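Local coordinates for endoglucanase EG-II (Hypocrea jecorina, PDB 3QR3), which hydrolyses internal beta-1,4-glucosidic bonds of cellulose as an endo-acting glycoside hydrolase of family 5, at residues I10-D14 / P63-Y68; V28-L32 / A295-D299; H219-D223 / T234-I238; G262-V266 / T318-S322. All blocks are in the same frame, centred on the assembly; numbering follows the deposited sequence.

In the fold
The contacts join strand ends of the parallel (beta/alpha)8 barrel and the loops after them; contact 4 ties the loop after strand 256-261 to helix 319-325. Contacts 1 and 2 have centres 10 Å apart: Ser297 N, just after strand 287-296, meets Ala11 O, at the end of the neighbouring strand 5-11, at 2.9 Å, a probable hydrogen bond. Contacts 3 and 4, 14 Å apart between centres, touch where Tyr221 CD1 packs on Gly262 N at 3.7 Å. The two pairs do not touch; contacts 1 and 3 are 25 Å apart between centres. Tyr221 OH of contact 3 bonds Glu260, probably the nucleophile as in the family; a sulfate, probably from the crystallisation liquor, lies about 3 Å from its side chain.

Contact 1 (I10-D14 / P63-Y68); sequences IAGFD and PVGWQY
The apolar centre joins Phe13 to Val64 and Tyr68, and Ala11 to Pro63. Phe13 in the m rotamer brings CB to 3.7 Å from Val64 CB and CD1 to 3.7 Å from CE2 of Tyr68, a t rotamer; the two rings meet obliquely, centroids 5.4 Å apart and planes at 54°. From helix 80-95, Tyr86 meets the Phe13 ring edge-to-face and Leu89 touches Phe13. Pro63 (ring pucker C-gamma exo) packs against the end of strand 5-11, its CG 4.5 Å from Ala11 CB; the same ring also packs on polar groups, CD 3.6 Å from Ile10 O and CB 3.6 Å from Asp14 CG. Strand 5-11 ends in a turn at Gly12 (phi/psi 142/-44), where a CB would jam against the preceding carbonyl, so the turn calls for glycine. Asp14, chi1 p, folds back to take Gly12 N on OD1 at 2.7 Å. The nearest alpha carbons are those of Asp14 and Val64, 4.4 Å apart. A water links the two segments, donating to Ile10 O (2.8 Å) and Pro63 O (2.8 Å) and accepting from Phe13 N (3.1 Å). Further out, Gly65 N makes a weak 3.4 Å bond to Phe13 O, and Gly65 is the N-cap residue of helix 66-69. Beyond the water-bridged ends of adjacent parallel strands 5-11 and 59-64, the departing chains thus draw together at the C-terminal rim of a TIM barrel.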
loop_
_atom_site.group_PDB
_atom_site.type_symbol
_atom_site.label_atom_id
_atom_site.label_comp_id
_atom_site.label_asym_id
_atom_site.label_seq_id
_atom_site.Cartn_x
_atom_site.Cartn_y
_atom_site.Cartn_z
ATOM N N ILE A 10 6.053 -2.959 -4.740
ATOM C CA ILE A 10 6.493 -3.656 -5.950
ATOM C C ILE A 10 5.423 -3.417 -7.005
ATOM O O ILE A 10 4.472 -4.182 -7.117
ATOM C CB ILE A 10 6.632 -5.173 -5.689
ATOM C CG1 ILE A 10 7.482 -5.417 -4.433
ATOM C CG2 ILE A 10 7.233 -5.887 -6.910
ATOM C CD1 ILE A 10 8.951 -5.004 -4.595
ATOM N N ALA A 11 5.573 -2.328 -7.751
ATOM C CA ALA A 11 4.513 -1.827 -8.626
ATOM C C ALA A 11 4.524 -2.455 -10.026
ATOM O O ALA A 11 5.501 -3.084 -10.430
ATOM C CB ALA A 11 4.593 -0.293 -8.723
ATOM N N GLY A 12 3.436 -2.261 -10.767
ATOM C CA GLY A 12 3.340 -2.757 -12.130
ATOM C C GLY A 12 1.963 -3.282 -12.502
ATOM O O GLY A 12 1.450 -2.991 -13.600
ATOM N N PHE A 13 1.346 -4.052 -11.607
ATOM C CA PHE A 13 -0.029 -4.509 -11.848
ATOM C C PHE A 13 -0.981 -3.304 -11.853
ATOM O O PHE A 13 -2.159 -3.414 -12.230
ATOM C CB PHE A 13 -0.479 -5.547 -10.815
ATOM C CG PHE A 13 -0.097 -6.980 -11.156
ATOM C CD1 PHE A 13 -0.809 -7.698 -12.099
ATOM C CD2 PHE A 13 0.940 -7.614 -10.487
ATOM C CE1 PHE A 13 -0.477 -9.018 -12.394
ATOM C CE2 PHE A 13 1.284 -8.929 -10.779
ATOM C CZ PHE A 13 0.569 -9.630 -11.743
ATOM N N ASP A 14 -0.460 -2.150 -11.450
ATOM C CA ASP A 14 -1.260 -0.932 -11.398
ATOM C C ASP A 14 -0.908 0.064 -12.500
ATOM O O ASP A 14 -1.502 1.143 -12.573
ATOM C CB ASP A 14 -1.045 -0.241 -10.059
ATOM C CG ASP A 14 0.401 0.117 -9.839
ATOM O OD1 ASP A 14 1.257 -0.742 -10.132
ATOM O OD2 ASP A 14 0.686 1.247 -9.400
ATOM N N PRO A 63 0.467 -3.237 -5.475
ATOM C CA PRO A 63 -0.606 -2.452 -6.084
ATOM C C PRO A 63 -1.174 -3.155 -7.292
ATOM O O PRO A 63 -0.410 -3.681 -8.101
ATOM C CB PRO A 63 0.109 -1.176 -6.542
ATOM C CG PRO A 63 1.332 -1.109 -5.748
ATOM C CD PRO A 63 1.752 -2.528 -5.517
ATOM N N VAL A 64 -2.499 -3.157 -7.418
ATOM C CA VAL A 64 -3.135 -3.737 -8.595
ATOM C C VAL A 64 -4.451 -3.031 -8.879
ATOM O O VAL A 64 -5.150 -2.586 -7.957
ATOM C CB VAL A 64 -3.360 -5.255 -8.443
ATOM C CG1 VAL A 64 -4.166 -5.543 -7.193
ATOM C CG2 VAL A 64 -4.063 -5.818 -9.699
ATOM N N GLY A 65 -4.776 -2.910 -10.158
ATOM C CA GLY A 65 -6.007 -2.259 -10.556
ATOM C C GLY A 65 -7.211 -3.146 -10.310
ATOM O O GLY A 65 -7.187 -4.343 -10.595
ATOM N N TRP A 66 -8.263 -2.556 -9.753
ATOM C CA TRP A 66 -9.548 -3.236 -9.605
ATOM C C TRP A 66 -9.980 -3.841 -10.947
ATOM O O TRP A 66 -10.336 -5.016 -11.025
ATOM C CB TRP A 66 -10.579 -2.215 -9.131
ATOM C CG TRP A 66 -11.936 -2.725 -8.785
ATOM C CD1 TRP A 66 -12.428 -3.994 -8.939
ATOM C CD2 TRP A 66 -12.998 -1.941 -8.245
ATOM N NE1 TRP A 66 -13.738 -4.045 -8.498
ATOM C CE2 TRP A 66 -14.112 -2.793 -8.082
ATOM C CE3 TRP A 66 -13.120 -0.591 -7.891
ATOM C CZ2 TRP A 66 -15.331 -2.338 -7.574
ATOM C CZ3 TRP A 66 -14.328 -0.142 -7.388
ATOM C CH2 TRP A 66 -15.417 -1.016 -7.231
ATOM N N GLN A 67 -9.922 -3.037 -12.002
ATOM C CA GLN A 67 -10.376 -3.473 -13.326
ATOM C C GLN A 67 -9.615 -4.703 -13.783
ATOM O O GLN A 67 -10.165 -5.573 -14.452
ATOM C CB GLN A 67 -10.239 -2.349 -14.365
ATOM C CG GLN A 67 -11.253 -1.211 -14.180
ATOM C CD GLN A 67 -10.766 -0.126 -13.219
ATOM O OE1 GLN A 67 -10.005 -0.394 -12.277
ATOM N NE2 GLN A 67 -11.187 1.111 -13.468
ATOM N N TYR A 68 -8.343 -4.778 -13.413
ATOM C CA TYR A 68 -7.529 -5.919 -13.802
ATOM C C TYR A 68 -8.047 -7.220 -13.173
ATOM O O TYR A 68 -8.167 -8.249 -13.844
ATOM C CB TYR A 68 -6.059 -5.711 -13.411
ATOM C CG TYR A 68 -5.221 -6.901 -13.790
ATOM C CD1 TYR A 68 -4.844 -7.113 -15.112
ATOM C CD2 TYR A 68 -4.840 -7.832 -12.839
ATOM C CE1 TYR A 68 -4.103 -8.212 -15.471
ATOM C CE2 TYR A 68 -4.091 -8.934 -13.184
ATOM C CZ TYR A 68 -3.728 -9.118 -14.502
ATOM O OH TYR A 68 -2.988 -10.221 -14.840
HETATM O O HOH W 1 2.149 -4.591 -8.711
#

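Contact 2 (V28-L32 / A295-D299)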
loop_
_atom_site.group_PDB
_atom_site.type_symbol
_atom_site.label_atom_id
_atom_site.label_comp_id
_atom_site.label_asym_id
_atom_site.label_seq_id
_atom_site.Cartn_x
_atom_site.Cartn_y
_atom_site.Cartn_z
ATOM N N VAL A 28 -1.201 -2.667 -18.113
ATOM C CA VAL A 28 -0.461 -3.200 -16.956
ATOM C C VAL A 28 0.924 -3.661 -17.408
ATOM O O VAL A 28 1.103 -4.063 -18.552
ATOM C CB VAL A 28 -1.189 -4.371 -16.262
ATOM C CG1 VAL A 28 -2.528 -3.902 -15.680
ATOM C CG2 VAL A 28 -1.381 -5.532 -17.241
ATOM N N TYR A 29 1.903 -3.577 -16.515
ATOM C CA TYR A 29 3.255 -4.058 -16.807
ATOM C C TYR A 29 3.723 -4.749 -15.531
ATOM O O TYR A 29 4.534 -4.204 -14.783
ATOM C CB TYR A 29 4.181 -2.892 -17.193
ATOM C CG TYR A 29 5.563 -3.298 -17.724
ATOM C CD1 TYR A 29 5.710 -4.374 -18.592
ATOM C CD2 TYR A 29 6.701 -2.576 -17.389
ATOM C CE1 TYR A 29 6.960 -4.741 -19.087
ATOM C CE2 TYR A 29 7.959 -2.932 -17.880
ATOM C CZ TYR A 29 8.080 -4.021 -18.724
ATOM O OH TYR A 29 9.315 -4.376 -19.234
ATOM N N PRO A 30 3.176 -5.945 -15.262
ATOM C CA PRO A 30 3.380 -6.593 -13.961
ATOM C C PRO A 30 4.829 -6.999 -13.741
ATOM O O PRO A 30 5.510 -7.386 -14.696
ATOM C CB PRO A 30 2.462 -7.823 -14.032
ATOM C CG PRO A 30 1.434 -7.477 -15.125
ATOM C CD PRO A 30 2.261 -6.711 -16.124
ATOM N N PRO A 31 5.308 -6.887 -12.489
ATOM C CA PRO A 31 6.679 -7.259 -12.122
ATOM C C PRO A 31 6.825 -8.768 -11.878
ATOM O O PRO A 31 7.309 -9.188 -10.827
ATOM C CB PRO A 31 6.907 -6.483 -10.814
ATOM C CG PRO A 31 5.538 -6.380 -10.196
ATOM C CD PRO A 31 4.530 -6.391 -11.336
ATOM N N LEU A 32 6.381 -9.564 -12.843
ATOM C CA LEU A 32 6.629 -11.001 -12.850
ATOM C C LEU A 32 7.463 -11.292 -14.091
ATOM O O LEU A 32 7.014 -11.045 -15.221
ATOM C CB LEU A 32 5.325 -11.787 -12.919
ATOM C CG LEU A 32 4.494 -11.835 -11.646
ATOM C CD1 LEU A 32 3.123 -12.417 -11.937
ATOM C CD2 LEU A 32 5.218 -12.650 -10.566
ATOM N N ALA A 295 9.368 0.311 -6.231
ATOM C CA ALA A 295 10.210 -0.593 -7.011
ATOM C C ALA A 295 9.309 -1.436 -7.922
ATOM O O ALA A 295 8.259 -0.962 -8.361
ATOM C CB ALA A 295 11.065 -1.477 -6.088
ATOM N N GLY A 296 9.693 -2.680 -8.189
ATOM C CA GLY A 296 8.922 -3.513 -9.092
ATOM C C GLY A 296 9.246 -3.104 -10.524
ATOM O O GLY A 296 10.409 -3.141 -10.930
ATOM N N SER A 297 8.229 -2.685 -11.274
ATOM C CA SER A 297 8.385 -2.397 -12.702
ATOM C C SER A 297 8.904 -0.989 -13.012
ATOM O O SER A 297 9.134 -0.657 -14.171
ATOM C CB SER A 297 7.081 -2.678 -13.460
ATOM O OG SER A 297 6.792 -4.072 -13.468
ATOM N N PHE A 298 9.109 -0.171 -11.985
ATOM C CA PHE A 298 9.809 1.101 -12.176
ATOM C C PHE A 298 11.271 0.814 -12.492
ATOM O O PHE A 298 11.837 -0.147 -11.973
ATOM C CB PHE A 298 9.722 1.981 -10.932
ATOM C CG PHE A 298 8.353 2.557 -10.677
ATOM C CD1 PHE A 298 7.815 3.502 -11.531
ATOM C CD2 PHE A 298 7.625 2.177 -9.551
ATOM C CE1 PHE A 298 6.564 4.042 -11.295
ATOM C CE2 PHE A 298 6.377 2.716 -9.296
ATOM C CZ PHE A 298 5.837 3.645 -10.175
ATOM N N ASP A 299 11.883 1.621 -13.352
ATOM C CA ASP A 299 13.300 1.427 -13.656
ATOM C C ASP A 299 14.142 2.623 -13.231
ATOM O O ASP A 299 13.673 3.490 -12.500
ATOM C CB ASP A 299 13.519 1.057 -15.131
ATOM C CG ASP A 299 13.184 2.191 -16.088
ATOM O OD1 ASP A 299 13.035 3.344 -15.637
ATOM O OD2 ASP A 299 13.095 1.926 -17.309
#
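Tyr29 begins the contact. Its carbonyl O accepts a short hydrogen bond, 2.6 Å, from Ser297 OG, while its ring, chi1 t, touches the same serine, with CD2 3.9 Å from Ser297 CB. The backbone of Tyr29 also bonds that of Gly12, so this loop is fastened both to the turn after strand 5-11 and to the end of strand 287-296. Pro30 turns its CB away from Ser297 and packs on Phe13 and Phe35; its carbonyl C nevertheless stays within 3.5 Å of Ser297 OG. Strands 5-11 and 287-296 are the first and last of the TIM barrel, neighbours in the closed sheet, and the contact lays the loop that leads to helix 44-55 against the place where the last strand ends. Pro31 follows at the centre of an inverse gamma turn, closed by a weak bond from Leu32 N to Pro30 O at 3.0 Å. The bend directs Pro31 CB toward the other segment, 4.0 Å from Gly296 CA and 3.6 Å from Ser297 OG. Its own N, 3.3 Å from Ser297 OG, has no hydrogen to offer. Gly296 has a positive phi (79°), and a CB there would come within 3.7 Å of Pro31 CB. The closest alpha carbons are those of Pro31 and Ser297, 5.2 Å apart. Leu32 turns away from this segment to pack on Ile45 of helix 44-55 and on Gln88 and Leu89 of helix 80-95.

Contact 3 (H219-D223 / T234-I238)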
loop_
_atom_site.group_PDB
_atom_site.type_symbol
_atom_site.label_atom_id
_atom_site.label_comp_id
_atom_site.label_asym_id
_atom_site.label_seq_id
_atom_site.Cartn_x
_atom_site.Cartn_y
_atom_site.Cartn_z
ATOM N N HIS A 219 -0.388 7.778 3.892
ATOM C CA HIS A 219 0.672 8.051 2.936
ATOM C C HIS A 219 1.284 9.406 3.265
ATOM O O HIS A 219 0.608 10.278 3.799
ATOM C CB HIS A 219 0.093 8.129 1.521
ATOM C CG HIS A 219 -0.339 6.810 0.968
ATOM N ND1 HIS A 219 -0.623 6.624 -0.369
ATOM C CD2 HIS A 219 -0.508 5.604 1.561
ATOM C CE1 HIS A 219 -0.963 5.365 -0.572
ATOM N NE2 HIS A 219 -0.899 4.723 0.582
ATOM N N LYS A 220 2.552 9.603 2.925
ATOM C CA LYS A 220 3.141 10.932 3.060
ATOM C C LYS A 220 4.411 11.037 2.240
ATOM O O LYS A 220 5.305 10.196 2.354
ATOM C CB LYS A 220 3.443 11.266 4.528
ATOM C CG LYS A 220 3.566 12.767 4.810
ATOM C CD LYS A 220 2.269 13.517 4.465
ATOM C CE LYS A 220 2.401 15.019 4.697
ATOM N NZ LYS A 220 3.420 15.664 3.796
ATOM N N TYR A 221 4.482 12.074 1.412
ATOM C CA TYR A 221 5.677 12.348 0.630
ATOM C C TYR A 221 6.444 13.530 1.205
ATOM O O TYR A 221 5.990 14.188 2.147
ATOM C CB TYR A 221 5.337 12.528 -0.865
ATOM C CG TYR A 221 4.965 11.199 -1.466
ATOM C CD1 TYR A 221 5.946 10.281 -1.813
ATOM C CD2 TYR A 221 3.641 10.830 -1.617
ATOM C CE1 TYR A 221 5.619 9.045 -2.332
ATOM C CE2 TYR A 221 3.304 9.596 -2.130
ATOM C CZ TYR A 221 4.295 8.710 -2.483
ATOM O OH TYR A 221 3.971 7.480 -2.992
ATOM N N LEU A 222 7.629 13.771 0.667
ATOM C CA LEU A 222 8.557 14.686 1.318
ATOM C C LEU A 222 8.889 15.894 0.454
ATOM O O LEU A 222 9.670 16.749 0.860
ATOM C CB LEU A 222 9.838 13.955 1.740
ATOM C CG LEU A 222 9.732 13.025 2.963
ATOM C CD1 LEU A 222 8.850 11.801 2.682
ATOM C CD2 LEU A 222 11.119 12.585 3.420
ATOM N N ASP A 223 8.287 15.970 -0.728
ATOM C CA ASP A 223 8.510 17.121 -1.589
ATOM C C ASP A 223 7.562 18.270 -1.245
ATOM O O ASP A 223 6.656 18.118 -0.422
ATOM C CB ASP A 223 8.467 16.748 -3.080
ATOM C CG ASP A 223 7.171 16.072 -3.495
ATOM O OD1 ASP A 223 6.372 15.693 -2.610
ATOM O OD2 ASP A 223 6.955 15.918 -4.723
ATOM N N THR A 234 11.866 18.422 1.055
ATOM C CA THR A 234 11.794 19.724 1.698
ATOM C C THR A 234 11.293 19.605 3.138
ATOM O O THR A 234 11.182 20.605 3.847
ATOM C CB THR A 234 10.850 20.671 0.920
ATOM O OG1 THR A 234 9.523 20.135 0.926
ATOM C CG2 THR A 234 11.298 20.819 -0.520
ATOM N N THR A 235 10.986 18.386 3.571
ATOM C CA THR A 235 10.455 18.186 4.921
ATOM C C THR A 235 10.689 16.752 5.383
ATOM O O THR A 235 10.811 15.837 4.559
ATOM C CB THR A 235 8.934 18.508 4.989
ATOM O OG1 THR A 235 8.451 18.363 6.334
ATOM C CG2 THR A 235 8.139 17.579 4.063
ATOM N N ASN A 236 10.769 16.563 6.697
ATOM C CA ASN A 236 10.799 15.222 7.274
ATOM C C ASN A 236 9.437 14.814 7.853
ATOM O O ASN A 236 9.292 13.723 8.409
ATOM C CB ASN A 236 11.898 15.110 8.337
ATOM C CG ASN A 236 11.682 16.055 9.493
ATOM O OD1 ASN A 236 10.556 16.451 9.781
ATOM N ND2 ASN A 236 12.764 16.424 10.166
ATOM N N ASN A 237 8.449 15.699 7.713
ATOM C CA ASN A 237 7.056 15.414 8.079
ATOM C C ASN A 237 6.765 15.200 9.561
ATOM O O ASN A 237 5.660 14.806 9.922
ATOM C CB ASN A 237 6.547 14.192 7.321
ATOM C CG ASN A 237 6.342 14.469 5.862
ATOM O OD1 ASN A 237 5.701 15.457 5.490
ATOM N ND2 ASN A 237 6.892 13.604 5.016
ATOM N N ILE A 238 7.744 15.436 10.421
ATOM C CA ILE A 238 7.542 15.167 11.840
ATOM C C ILE A 238 6.590 16.157 12.526
ATOM O O ILE A 238 5.598 15.750 13.141
ATOM C CB ILE A 238 8.875 15.128 12.603
ATOM C CG1 ILE A 238 9.742 13.973 12.085
ATOM C CG2 ILE A 238 8.610 15.019 14.112
ATOM C CD1 ILE A 238 11.212 14.006 12.586
#
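Three consecutive residues, Lys220 to Leu222, spend polar groups on the other segment; residues 220-223 and 234-237 run nearly antiparallel, 164° apart end to end. Asn237 uses both ends of its carboxamide: OD1 accepts from Lys220 NZ at 2.8 Å, and ND2 donates to Tyr221 O at 3.1 Å. Leu222 O receives Thr234 N at 2.8 Å, and Thr235 N weakly at 3.4 Å. Thr235 OG1 accepts Asn237 N at 3.0 Å in an ST turn, while Asn236 OD1 takes Ile238 N at 3.1 Å in an Asx turn leading into helix 238-251. Other polar ends have partners outside the two segments: Tyr221 OH bonds Glu260, and Asp223 OD2 bonds His230. The Leu222 side chain packs against Thr235 O (CG at 3.4 Å) and on Met273 and Gln276 of helix 267-281. The cross-segment bonds close the base of the loop after strand 214-219; the separate Tyr221-Glu260 bond is consistent with a place at the active site, Glu260 probably being the family 5 nucleophile.

Contact 4 (G262-V266 / T318-S322)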
loop_
_atom_site.group_PDB
_atom_site.type_symbol
_atom_site.label_atom_id
_atom_site.label_comp_id
_atom_site.label_asym_id
_atom_site.label_seq_id
_atom_site.Cartn_x
_atom_site.Cartn_y
_atom_site.Cartn_z
ATOM N N GLY A 262 8.423 8.192 -0.014
ATOM C CA GLY A 262 9.561 8.098 -0.918
ATOM C C GLY A 262 10.153 9.445 -1.258
ATOM O O GLY A 262 9.640 10.473 -0.833
ATOM N N GLY A 263 11.243 9.435 -2.018
ATOM C CA GLY A 263 11.844 10.662 -2.492
ATOM C C GLY A 263 12.925 10.379 -3.515
ATOM O O GLY A 263 13.222 9.220 -3.823
ATOM N N GLY A 264 13.520 11.438 -4.048
ATOM C CA GLY A 264 14.597 11.273 -5.002
ATOM C C GLY A 264 15.803 10.603 -4.369
ATOM O O GLY A 264 15.952 10.575 -3.143
ATOM N N ASN A 265 16.674 10.048 -5.206
ATOM C CA ASN A 265 17.921 9.490 -4.709
ATOM C C ASN A 265 18.976 10.593 -4.654
ATOM O O ASN A 265 19.943 10.580 -5.404
ATOM C CB ASN A 265 18.367 8.330 -5.592
ATOM C CG ASN A 265 17.431 7.148 -5.493
ATOM O OD1 ASN A 265 17.371 6.483 -4.457
ATOM N ND2 ASN A 265 16.673 6.894 -6.559
ATOM N N VAL A 266 18.744 11.561 -3.772
ATOM C CA VAL A 266 19.554 12.767 -3.666
ATOM C C VAL A 266 19.751 13.124 -2.188
ATOM O O VAL A 266 18.997 12.663 -1.320
ATOM C CB VAL A 266 18.876 13.955 -4.380
ATOM C CG1 VAL A 266 18.785 13.698 -5.873
ATOM C CG2 VAL A 266 17.485 14.205 -3.792
ATOM N N THR A 318 19.290 1.509 -4.783
ATOM C CA THR A 318 19.402 2.943 -5.015
ATOM C C THR A 318 19.932 3.581 -3.735
ATOM O O THR A 318 19.950 2.945 -2.687
ATOM C CB THR A 318 18.046 3.578 -5.435
ATOM O OG1 THR A 318 17.176 3.684 -4.298
ATOM C CG2 THR A 318 17.384 2.741 -6.517
ATOM N N SER A 319 20.376 4.827 -3.810
ATOM C CA SER A 319 20.974 5.452 -2.641
ATOM C C SER A 319 19.966 5.687 -1.499
ATOM O O SER A 319 20.310 5.549 -0.319
ATOM C CB SER A 319 21.708 6.745 -3.022
ATOM O OG SER A 319 20.839 7.671 -3.642
ATOM N N LEU A 320 18.723 6.013 -1.833
ATOM C CA LEU A 320 17.734 6.261 -0.782
ATOM C C LEU A 320 17.381 4.967 -0.051
ATOM O O LEU A 320 17.268 4.947 1.176
ATOM C CB LEU A 320 16.471 6.932 -1.338
ATOM C CG LEU A 320 15.499 7.416 -0.250
ATOM C CD1 LEU A 320 16.073 8.606 0.488
ATOM C CD2 LEU A 320 14.155 7.786 -0.836
ATOM N N VAL A 321 17.205 3.881 -0.794
ATOM C CA VAL A 321 16.926 2.592 -0.165
ATOM C C VAL A 321 18.104 2.177 0.725
ATOM O O VAL A 321 17.934 1.894 1.920
ATOM C CB VAL A 321 16.650 1.499 -1.201
ATOM C CG1 VAL A 321 16.691 0.116 -0.551
ATOM C CG2 VAL A 321 15.297 1.740 -1.897
ATOM N N SER A 322 19.296 2.163 0.133
ATOM C CA SER A 322 20.502 1.738 0.827
ATOM C C SER A 322 20.757 2.574 2.077
ATOM O O SER A 322 21.052 2.029 3.143
ATOM C CB SER A 322 21.709 1.816 -0.112
ATOM O OG SER A 322 22.903 1.572 0.596
#
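A single oxygen, Asn265 OD1, takes two hydrogen bonds at the start of a helix: one from Thr318 OG1 at 2.8 Å and one from Leu320 N at 3.0 Å. Thr318 is the N-cap residue of helix 319-325 near the C-terminus, so a loop side chain of the TIM barrel, from the segment joining strand 256-261 to helix 267-281, supplies an acceptor for an amide of that helix's first turn. Ser319 N lies 3.5 Å from the same Asn265 OD1, but the angle is poor. Asn265 reaches the helix through its chi1 m rotamer from the centre of an inverse gamma turn, in which Val266 N bonds weakly to Gly264 O at 3.0 Å; Asn265 ND2 donates to Thr305 O. The nearest alpha carbons are those of Asn265 and Leu320, 5.1 Å apart. The rest of the contact is Leu320 packing on the backbone of three glycines in a row. Gly262 and Gly263 are almost fully extended, and Leu320, which points toward the glycine segment, lies along this backbone and also packs on Cys269 and Met273 of helix 267-281. The disulfide between Cys274 and Cys324 covalently joins the same two helices. Closest of the glycine approaches is that of Leu320 CD2, which settles 3.4 Å from Gly263 O.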